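Periplasmic binding protein (Thermotoga lettingae TMO, PDB 4RY8) binds 5-methylthioribose between its two lobes and probably hands this sugar to a membrane transporter as the solute-binding component. Local coordinates at residues R214-A219 against N244-A249; A267-V270 against K274-K277; Q289-N294 against D300-A305. One frame throughout, in Å; residues are numbered along the deposited sequence.

How the interactions relate
The three contacts are spread over the two lobes of a type I periplasmic binding protein. Interactions 1 and 3 belong to one lobe: their centres are 20 Å apart and their nearest atoms about 5 Å apart, and antiparallel strands 247-252 and 284-287 connect them, the second strand leading straight into helix 288-293. Interaction 2 lies in the other lobe, its centre 43 Å from that of interaction 1 and 34 Å from that of interaction 3; helix 255-270, which follows strand 247-252, carries the chain there. Bound 5-methylthioribose has its own pocket residues, and none belongs to these contacts; the Leu302 side chain of interaction 3 is about 14 Å from the sugar.

Interaction 1 (R214-A219 against N244-A249); sequences RAIMQA and NSPWVA
Pro246 sets its ring against Ile216 and Met217 on the last turns of helix 206-219. Followed round the ring, the contact begins at CB, which lies 4.2 Å from Ile216 CG2. The next atom, CG, makes the closest approach, 3.7 Å to the same methyl, Ile216 CG2. CD then turns to the other partner and reaches Met217 CG at 4.0 Å. One small ring thus serves two neighbouring helix residues with successive carbons. The Ile216 methyl is available because CG2 stands anti to the backbone N, with CG1 beside that N (chi1 -72°); Ile216 and Pro246 run side by side but head opposite ways. The methionine chain instead lies nearly square to the ring and touches it with a methylene, while its chain bends further out, at chi3. A rigid apolar ring suits a buried place of this kind, since a compact, branched isoleucine can lie close against it and the flexible methionine can fill in at the margin. The backbone around the ring is held by Ser245, whose OG accepts from Trp247 N at 3.0 Å, with an N-H...O angle of 158°, forming an ST turn; the same hydroxyl is also hydrogen-bonded to Met239 O. In the wider lobe, Pro246 ends the loop leading into strand 247-252, where its backbone is hydrogen-bonded to Val227 of the neighbouring parallel strand 226-230. Helix 206-219 covers the ring, with Val213 adding to the contact, and Phe225 packs on Ile216 from the neighbouring loop.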
# COMPACT_ATOMS: atom_id res chain seq x y z
N ARG C 214 -12.10 -25.27 -2.70
CA ARG C 214 -12.62 -26.61 -2.70
C ARG C 214 -13.98 -26.65 -3.41
O ARG C 214 -14.26 -27.57 -4.13
CB ARG C 214 -12.74 -27.15 -1.29
CG ARG C 214 -11.44 -27.27 -0.56
CD ARG C 214 -11.68 -27.72 0.85
NE ARG C 214 -10.40 -27.73 1.55
CZ ARG C 214 -10.20 -27.32 2.79
NH1 ARG C 214 -11.19 -26.82 3.54
NH2 ARG C 214 -8.96 -27.39 3.28
N ALA C 215 -14.82 -25.64 -3.20
CA ALA C 215 -16.09 -25.55 -3.92
C ALA C 215 -15.87 -25.54 -5.43
O ALA C 215 -16.53 -26.27 -6.18
CB ALA C 215 -16.85 -24.31 -3.47
N ILE C 216 -14.93 -24.71 -5.86
CA ILE C 216 -14.54 -24.57 -7.28
C ILE C 216 -14.03 -25.91 -7.87
O ILE C 216 -14.42 -26.32 -8.97
CB ILE C 216 -13.48 -23.46 -7.47
CG1 ILE C 216 -14.15 -22.10 -7.27
CG2 ILE C 216 -12.86 -23.53 -8.87
CD1 ILE C 216 -13.19 -21.00 -6.91
N MET C 217 -13.18 -26.59 -7.13
CA MET C 217 -12.59 -27.79 -7.67
C MET C 217 -13.64 -28.90 -7.71
O MET C 217 -13.71 -29.65 -8.69
CB MET C 217 -11.36 -28.18 -6.87
CG MET C 217 -10.25 -27.14 -7.01
SD MET C 217 -8.72 -27.60 -6.17
CE MET C 217 -9.27 -28.04 -4.54
N GLN C 218 -14.50 -28.98 -6.69
CA GLN C 218 -15.51 -30.01 -6.68
C GLN C 218 -16.45 -29.84 -7.88
O GLN C 218 -16.84 -30.81 -8.50
CB GLN C 218 -16.30 -29.99 -5.38
CG GLN C 218 -17.46 -30.98 -5.41
CD GLN C 218 -18.25 -31.02 -4.13
OE1 GLN C 218 -17.74 -30.72 -3.06
NE2 GLN C 218 -19.51 -31.42 -4.24
N ALA C 219 -16.81 -28.59 -8.18
CA ALA C 219 -17.66 -28.31 -9.32
C ALA C 219 -16.96 -28.54 -10.65
O ALA C 219 -17.63 -28.62 -11.67
CB ALA C 219 -18.22 -26.91 -9.25
N ASN C 244 -3.91 -27.55 -11.85
CA ASN C 244 -5.13 -26.87 -12.20
C ASN C 244 -5.72 -26.04 -11.05
O ASN C 244 -6.84 -25.58 -11.20
CB ASN C 244 -6.22 -27.86 -12.68
CG ASN C 244 -5.74 -28.73 -13.81
OD1 ASN C 244 -4.92 -29.62 -13.62
ND2 ASN C 244 -6.28 -28.50 -15.01
N SER C 245 -4.99 -25.85 -9.95
CA SER C 245 -5.52 -25.00 -8.86
C SER C 245 -5.97 -23.65 -9.40
O SER C 245 -5.25 -23.01 -10.14
CB SER C 245 -4.48 -24.77 -7.76
OG SER C 245 -5.03 -23.93 -6.75
N PRO C 246 -7.16 -23.19 -9.02
CA PRO C 246 -7.54 -21.82 -9.34
C PRO C 246 -6.93 -20.80 -8.36
O PRO C 246 -7.13 -19.59 -8.54
CB PRO C 246 -9.06 -21.84 -9.18
CG PRO C 246 -9.28 -22.82 -8.06
CD PRO C 246 -8.23 -23.91 -8.30
N TRP C 247 -6.20 -21.26 -7.35
CA TRP C 247 -5.68 -20.35 -6.33
C TRP C 247 -4.39 -19.70 -6.81
O TRP C 247 -3.32 -20.33 -6.79
CB TRP C 247 -5.47 -21.10 -5.02
CG TRP C 247 -5.36 -20.22 -3.77
CD1 TRP C 247 -5.15 -18.88 -3.71
CD2 TRP C 247 -5.39 -20.69 -2.43
NE1 TRP C 247 -5.10 -18.47 -2.39
CE2 TRP C 247 -5.26 -19.57 -1.59
CE3 TRP C 247 -5.57 -21.95 -1.86
CZ2 TRP C 247 -5.23 -19.68 -0.22
CZ3 TRP C 247 -5.60 -22.05 -0.47
CH2 TRP C 247 -5.42 -20.93 0.32
N VAL C 248 -4.45 -18.45 -7.27
CA VAL C 248 -3.28 -17.87 -8.01
C VAL C 248 -2.32 -16.97 -7.21
O VAL C 248 -1.14 -16.87 -7.53
CB VAL C 248 -3.68 -17.21 -9.35
CG1 VAL C 248 -4.28 -18.24 -10.29
CG2 VAL C 248 -4.62 -16.09 -9.14
N ALA C 249 -2.82 -16.34 -6.16
CA ALA C 249 -2.01 -15.50 -5.32
C ALA C 249 -2.63 -15.31 -3.93
O ALA C 249 -3.86 -15.38 -3.77
CB ALA C 249 -1.81 -14.13 -5.97

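Interaction 2 (A267-V270 against K274-K277); sequences AALV and KLPK
Leu275 turns its side chain back onto Ala268 and Leu269, closing the bend between the end of helix 255-270 and edge strand 278-280 of the parallel sheet in one alpha/beta lobe of the type I periplasmic binding-protein fold. The leucine presents both methyls to the helix. CD1 meets the short side chain of Ala268, whose CB is 3.9 Å away. CD2 lies over the gap between Ala268 and Leu269 and comes within 4.2 Å of Leu269 CG. The CB of Ala268 points at the loop, and its small size allows the fork of Leu275 to lie close to the helix surface. Leu269 starts off to one side of the loop; with CG anti to its carbonyl carbon (chi1 -65°), the branched end comes nearer, and the two leucines meet at a slant. Leu275 itself is twisted well away from a staggered position (chi1 -102°), which probably costs a little torsional energy. Apolar residues suit this seam because Ala268 is buried and both leucines are partly covered, and all the joining is done by carbon against carbon. Pro112 touches the leucine as well, and Val315 covers Ala268, tying the bend to neighbouring loops. Just before strand 278-280, Lys277 is hydrogen-bonded through its backbone to Glu113, and its NZ forms a salt bridge with Glu113 OE2. That ammonium is also hydrogen-bonded to the carbonyl oxygens of Val106, Asp108 and Val111, while Lys277 packs on Ala134 of the second subunit. Back at the bend, Ala268 CB has a second, looser neighbour in Leu275 CD2, at 4.2 Å.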
# COMPACT_ATOMS: atom_id res chain seq x y z
N ALA C 267 6.69 -9.09 26.79
CA ALA C 267 7.79 -9.25 27.73
C ALA C 267 8.62 -7.97 27.82
O ALA C 267 9.10 -7.62 28.89
CB ALA C 267 8.67 -10.43 27.32
N ALA C 268 8.76 -7.26 26.69
CA ALA C 268 9.44 -5.97 26.68
C ALA C 268 8.74 -4.96 27.59
O ALA C 268 9.40 -4.27 28.38
CB ALA C 268 9.54 -5.43 25.25
N LEU C 269 7.42 -4.87 27.50
CA LEU C 269 6.69 -3.92 28.37
C LEU C 269 6.90 -4.23 29.83
O LEU C 269 7.14 -3.34 30.61
CB LEU C 269 5.19 -3.94 28.07
CG LEU C 269 4.80 -3.44 26.70
CD1 LEU C 269 3.37 -3.86 26.38
CD2 LEU C 269 5.00 -1.93 26.57
N VAL C 270 6.84 -5.51 30.20
CA VAL C 270 7.04 -5.92 31.60
C VAL C 270 8.44 -5.48 32.08
O VAL C 270 8.58 -5.01 33.20
CB VAL C 270 6.80 -7.44 31.81
CG1 VAL C 270 7.29 -7.88 33.18
CG2 VAL C 270 5.32 -7.78 31.62
N LYS C 274 9.63 1.15 26.55
CA LYS C 274 8.63 1.88 25.78
C LYS C 274 8.72 1.38 24.35
O LYS C 274 9.80 1.37 23.75
CB LYS C 274 8.88 3.40 25.85
N LEU C 275 7.58 0.94 23.83
CA LEU C 275 7.48 0.37 22.50
C LEU C 275 6.83 1.35 21.56
O LEU C 275 6.05 2.21 21.98
CB LEU C 275 6.67 -0.94 22.53
CG LEU C 275 7.47 -2.28 22.47
CD1 LEU C 275 8.79 -2.21 23.23
CD2 LEU C 275 6.63 -3.46 22.96
N PRO C 276 7.13 1.21 20.27
CA PRO C 276 6.36 1.97 19.30
C PRO C 276 4.84 1.70 19.47
O PRO C 276 4.43 0.64 19.94
CB PRO C 276 6.88 1.45 17.96
CG PRO C 276 8.27 0.92 18.24
CD PRO C 276 8.28 0.48 19.67
N LYS C 277 4.02 2.68 19.14
CA LYS C 277 2.58 2.51 19.20
C LYS C 277 2.11 1.51 18.15
O LYS C 277 1.16 0.76 18.40
CB LYS C 277 1.92 3.86 19.03
CG LYS C 277 0.39 3.88 18.94
CD LYS C 277 -0.35 3.20 20.07
CE LYS C 277 -1.76 2.84 19.57
NZ LYS C 277 -2.67 2.36 20.63

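Interaction 3 (Q289-N294 against D300-A305); sequences QFLVDN and DELVKA
Helices 289-293 and 300-305 run almost perpendicular, at 97° between their directions, with axes 11.3 Å apart at closest approach; Leu291 and Leu302 hold the nearest CA atoms, 7.7 Å from each other. So wide a spacing suits large side chains, and Phe290 spans much of it. Its CG lies anti to the backbone N (chi1 174°), sending the ring towards the second helix edge first. At that edge, near the ring plane, CE2 meets Leu302 CD1 at 3.8 Å, while CZ lies 3.8 Å from Ala305 O and close to the small CB of Ala305. Leu291 CD2 stands 4.3 Å from Leu302 CD1, a methyl thus shared by Phe290 and Leu291. Where the first helix ends, Asn294 turns back: ND2 donates to a lone pair of Phe290 O at 2.7 Å, an oxygen that stands 23° out of the Asn294 amide plane and belongs to the very residue that supplies the ring. Ile296 of the connecting loop fills in beside Phe290, Leu291 and Ala305. Both leucines rest on Ile286 of strand 284-287: two short helices, joined by a loop, pack nearly at right angles through a partly buried apolar patch over the edge strand of a type I binding-protein lobe.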
# COMPACT_ATOMS: atom_id res chain seq x y z
N GLN C 289 2.63 -19.04 -9.14
CA GLN C 289 3.74 -19.10 -10.10
C GLN C 289 5.10 -19.11 -9.43
O GLN C 289 6.01 -19.87 -9.84
CB GLN C 289 3.65 -17.88 -11.04
CG GLN C 289 4.16 -18.14 -12.45
CD GLN C 289 3.03 -18.45 -13.42
OE1 GLN C 289 2.07 -17.69 -13.54
NE2 GLN C 289 3.15 -19.58 -14.12
N PHE C 290 5.28 -18.21 -8.47
CA PHE C 290 6.52 -18.16 -7.67
C PHE C 290 6.71 -19.46 -6.84
O PHE C 290 7.84 -19.95 -6.70
CB PHE C 290 6.53 -16.90 -6.77
CG PHE C 290 7.68 -16.85 -5.81
CD1 PHE C 290 8.97 -16.52 -6.25
CD2 PHE C 290 7.51 -17.18 -4.47
CE1 PHE C 290 10.04 -16.50 -5.37
CE2 PHE C 290 8.58 -17.17 -3.59
CZ PHE C 290 9.85 -16.83 -4.04
N LEU C 291 5.62 -20.03 -6.31
CA LEU C 291 5.75 -21.27 -5.51
C LEU C 291 6.24 -22.42 -6.41
O LEU C 291 7.18 -23.16 -6.03
CB LEU C 291 4.45 -21.68 -4.82
CG LEU C 291 3.83 -20.72 -3.79
CD1 LEU C 291 2.43 -21.22 -3.44
CD2 LEU C 291 4.72 -20.66 -2.57
N VAL C 292 5.62 -22.54 -7.58
CA VAL C 292 5.92 -23.62 -8.57
C VAL C 292 7.31 -23.48 -9.14
O VAL C 292 8.07 -24.47 -9.19
CB VAL C 292 4.89 -23.61 -9.75
CG1 VAL C 292 5.25 -24.65 -10.81
CG2 VAL C 292 3.47 -23.86 -9.24
N ASP C 293 7.66 -22.27 -9.58
CA ASP C 293 9.00 -22.04 -10.20
C ASP C 293 10.16 -22.41 -9.29
O ASP C 293 11.23 -22.78 -9.76
CB ASP C 293 9.15 -20.58 -10.62
CG ASP C 293 8.42 -20.26 -11.90
OD1 ASP C 293 7.73 -21.15 -12.42
OD2 ASP C 293 8.55 -19.11 -12.38
N ASN C 294 9.93 -22.34 -7.99
CA ASN C 294 10.93 -22.54 -6.97
C ASN C 294 10.67 -23.79 -6.14
O ASN C 294 11.32 -23.99 -5.11
CB ASN C 294 10.91 -21.32 -6.05
CG ASN C 294 11.29 -20.07 -6.78
OD1 ASN C 294 12.40 -19.97 -7.29
ND2 ASN C 294 10.37 -19.13 -6.89
N ASP C 300 8.74 -23.58 5.48
CA ASP C 300 10.19 -23.56 5.65
C ASP C 300 10.84 -23.05 4.37
O ASP C 300 11.62 -22.10 4.37
CB ASP C 300 10.71 -24.95 6.00
CG ASP C 300 10.20 -25.43 7.34
OD1 ASP C 300 10.30 -24.65 8.32
OD2 ASP C 300 9.68 -26.57 7.42
N GLU C 301 10.47 -23.70 3.27
CA GLU C 301 10.94 -23.38 1.93
C GLU C 301 10.51 -22.04 1.42
O GLU C 301 11.17 -21.43 0.60
CB GLU C 301 10.49 -24.49 0.95
CG GLU C 301 11.25 -25.80 1.17
CD GLU C 301 10.54 -27.03 0.62
OE1 GLU C 301 9.50 -26.89 -0.08
OE2 GLU C 301 11.00 -28.14 0.92
N LEU C 302 9.40 -21.52 1.90
CA LEU C 302 8.99 -20.26 1.35
C LEU C 302 9.80 -19.11 1.94
O LEU C 302 10.11 -18.14 1.26
CB LEU C 302 7.51 -20.04 1.61
CG LEU C 302 7.12 -18.63 1.32
CD1 LEU C 302 7.28 -18.19 -0.12
CD2 LEU C 302 5.65 -18.50 1.70
N VAL C 303 10.06 -19.21 3.23
CA VAL C 303 10.78 -18.18 3.99
C VAL C 303 12.21 -18.11 3.47
O VAL C 303 12.77 -17.03 3.29
CB VAL C 303 10.80 -18.51 5.51
CG1 VAL C 303 11.84 -17.68 6.25
CG2 VAL C 303 9.44 -18.26 6.13
N LYS C 304 12.77 -19.28 3.22
CA LYS C 304 14.12 -19.41 2.69
C LYS C 304 14.16 -18.75 1.30
O LYS C 304 15.01 -17.91 1.02
CB LYS C 304 14.46 -20.89 2.60
CG LYS C 304 15.77 -21.22 1.90
CD LYS C 304 15.91 -22.72 1.66
CE LYS C 304 14.97 -23.22 0.56
NZ LYS C 304 14.86 -24.71 0.57
N ALA C 305 13.20 -19.12 0.45
CA ALA C 305 13.10 -18.58 -0.91
C ALA C 305 12.73 -17.10 -0.92
O ALA C 305 13.00 -16.41 -1.90
CB ALA C 305 12.05 -19.37 -1.69